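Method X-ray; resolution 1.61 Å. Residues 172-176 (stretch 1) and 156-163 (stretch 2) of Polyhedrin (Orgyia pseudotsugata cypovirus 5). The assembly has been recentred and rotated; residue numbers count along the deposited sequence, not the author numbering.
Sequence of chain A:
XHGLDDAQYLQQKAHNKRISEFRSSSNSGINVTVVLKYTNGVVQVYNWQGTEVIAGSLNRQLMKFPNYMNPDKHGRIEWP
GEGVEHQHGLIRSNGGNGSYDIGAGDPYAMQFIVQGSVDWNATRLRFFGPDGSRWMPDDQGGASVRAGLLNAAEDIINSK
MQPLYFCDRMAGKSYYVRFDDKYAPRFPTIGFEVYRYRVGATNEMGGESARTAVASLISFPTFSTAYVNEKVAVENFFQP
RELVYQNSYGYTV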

# COMPACT_ATOMS: atom_id res chain seq x y z
N GLY A 172 -2.90 -6.56 25.47
CA GLY A 172 -2.58 -5.45 24.61
C GLY A 172 -2.66 -4.15 25.38
O GLY A 172 -2.81 -4.14 26.60
N LYS A 173 -2.53 -3.05 24.65
CA LYS A 173 -2.66 -1.73 25.24
C LYS A 173 -3.47 -0.85 24.32
O LYS A 173 -3.48 -1.04 23.10
CB LYS A 173 -1.29 -1.08 25.49
CG LYS A 173 -0.36 -1.89 26.38
CD LYS A 173 0.78 -0.97 26.80
CE LYS A 173 1.84 -1.62 27.63
NZ LYS A 173 2.68 -0.50 28.20
N SER A 174 -4.16 0.12 24.90
CA SER A 174 -5.03 0.99 24.13
C SER A 174 -4.76 2.44 24.44
O SER A 174 -4.50 2.81 25.60
CB SER A 174 -6.50 0.66 24.44
OG SER A 174 -7.37 1.61 23.86
N TYR A 175 -4.83 3.28 23.42
CA TYR A 175 -4.70 4.72 23.61
C TYR A 175 -5.93 5.41 23.03
O TYR A 175 -6.25 5.25 21.84
CB TYR A 175 -3.40 5.23 22.96
CG TYR A 175 -3.24 6.73 23.06
CD1 TYR A 175 -3.32 7.36 24.29
CD2 TYR A 175 -2.99 7.51 21.93
CE1 TYR A 175 -3.17 8.74 24.41
CE2 TYR A 175 -2.83 8.89 22.03
CZ TYR A 175 -2.94 9.50 23.28
OH TYR A 175 -2.79 10.87 23.40
N TYR A 176 -6.63 6.17 23.87
CA TYR A 176 -7.80 6.90 23.42
C TYR A 176 -7.46 8.37 23.29
O TYR A 176 -6.87 8.97 24.20
CB TYR A 176 -8.98 6.72 24.41
CG TYR A 176 -10.19 7.54 24.05
CD1 TYR A 176 -11.14 7.05 23.15
CD2 TYR A 176 -10.39 8.80 24.60
CE1 TYR A 176 -12.26 7.80 22.82
CE2 TYR A 176 -11.51 9.56 24.26
CZ TYR A 176 -12.44 9.05 23.38
OH TYR A 176 -13.54 9.80 23.04
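Stretch 2 156-163: IINSKMQP

Stretch 1 is an extended strand throughout, and stretch 2 reaches it by way of a tight turn: a loop, a short 3-10 segment ending at Lys160, then a strand from Gln162 that runs antiparallel to it. The turn is held from within, Lys160 N donating to Ile157 O at 2.8 Å and Met161 N to Asn158 O at 3.0 Å. The register pairs Lys173 with Pro163 (CA to CA 4.4 Å), Ser174 with Gln162 (CA to CA 5.1 Å) and Tyr175 with Met161 (CA to CA 4.6 Å).

Backbone hydrogen bonding is concentrated in one pair. Gln162 N donates to Ser174 O at 2.7 Å, almost straight at 176°, and Ser174 N returns a bond to Gln162 O at 2.8 Å. Proline has no amide hydrogen to give, and here Pro163 occupies the non-hydrogen-bonded position opposite Lys173, where this strand asks for none. The same two carbonyls also receive CA-H...O contacts, Lys173 CA to Gln162 O at 3.1 Å and Met161 CA to Ser174 O at 3.4 Å.

The polar side-chain link reaches back to the turn. Lys173, with chi1 m and the rest of its chain in t, extends until NZ donates to Asn158 OD1 at 2.7 Å. Asn158 CB points away from the strand, yet its amide end comes nearer and meets the lysine. One water reinforces this corner: it accepts from Lys173 NZ at 3.1 Å and donates to Asn158 O at 3.1 Å and Met161 O at 2.8 Å, tying the lysine to turn carbonyls as well.

Apolar packing gathers around Tyr175. Its CB lies 4.0 Å from Met161 CG, and its CD2 4.4 Å from Ile157 CD1. Two further approaches are van der Waals contacts with backbone carbonyls: Tyr175 CD1 lies 3.7 Å from Lys160 O, and Met161 CE rests 3.5 Å from Lys173 O.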

# COMPACT_ATOMS: atom_id res chain seq x y z
N ILE A 156 6.48 8.25 20.87
CA ILE A 156 6.62 7.10 21.74
C ILE A 156 5.49 7.20 22.75
O ILE A 156 5.65 7.83 23.80
CB ILE A 156 7.99 7.08 22.44
CG1 ILE A 156 9.11 7.03 21.38
CG2 ILE A 156 8.11 5.88 23.36
CD1 ILE A 156 9.07 5.74 20.54
N ILE A 157 4.37 6.57 22.43
CA ILE A 157 3.16 6.75 23.21
C ILE A 157 2.96 5.73 24.32
O ILE A 157 1.98 5.82 25.06
CB ILE A 157 1.90 6.69 22.31
CG1 ILE A 157 1.92 5.42 21.46
CG2 ILE A 157 1.78 7.97 21.48
CD1 ILE A 157 0.54 5.12 20.85
N ASN A 158 3.88 4.77 24.44
CA ASN A 158 3.69 3.66 25.37
C ASN A 158 3.18 4.08 26.74
O ASN A 158 2.23 3.50 27.27
CB ASN A 158 4.99 2.85 25.53
CG ASN A 158 4.79 1.63 26.40
OD1 ASN A 158 3.80 0.90 26.24
ND2 ASN A 158 5.71 1.39 27.31
N SER A 159 3.80 5.09 27.33
CA SER A 159 3.43 5.43 28.71
C SER A 159 1.99 5.95 28.84
O SER A 159 1.39 5.83 29.91
CB SER A 159 4.44 6.39 29.36
OG SER A 159 4.45 7.66 28.72
N LYS A 160 1.43 6.49 27.76
CA LYS A 160 0.04 6.96 27.77
C LYS A 160 -0.97 5.84 27.42
O LYS A 160 -2.17 6.03 27.55
CB LYS A 160 -0.15 8.11 26.78
CG LYS A 160 0.48 9.44 27.20
CD LYS A 160 0.08 10.53 26.20
CE LYS A 160 0.24 11.93 26.81
NZ LYS A 160 -0.50 12.98 26.03
N MET A 161 -0.48 4.70 26.97
CA MET A 161 -1.39 3.60 26.64
C MET A 161 -1.85 2.87 27.91
O MET A 161 -1.09 2.76 28.88
CB MET A 161 -0.72 2.63 25.67
CG MET A 161 -0.21 3.32 24.41
SD MET A 161 0.35 2.12 23.18
CE MET A 161 -1.21 1.58 22.51
N GLN A 162 -3.09 2.39 27.88
CA GLN A 162 -3.69 1.70 29.01
C GLN A 162 -3.61 0.20 28.78
O GLN A 162 -3.94 -0.29 27.71
CB GLN A 162 -5.15 2.13 29.17
CG GLN A 162 -5.33 3.62 29.37
CD GLN A 162 -6.79 3.98 29.55
OE1 GLN A 162 -7.50 3.32 30.30
NE2 GLN A 162 -7.24 5.01 28.85
N PRO A 163 -3.19 -0.54 29.81
CA PRO A 163 -3.08 -1.99 29.65
C PRO A 163 -4.45 -2.65 29.58
O PRO A 163 -5.35 -2.32 30.35
CB PRO A 163 -2.34 -2.43 30.92
CG PRO A 163 -1.82 -1.18 31.56
CD PRO A 163 -2.77 -0.10 31.15
O HOH W 1 1.41 1.84 29.78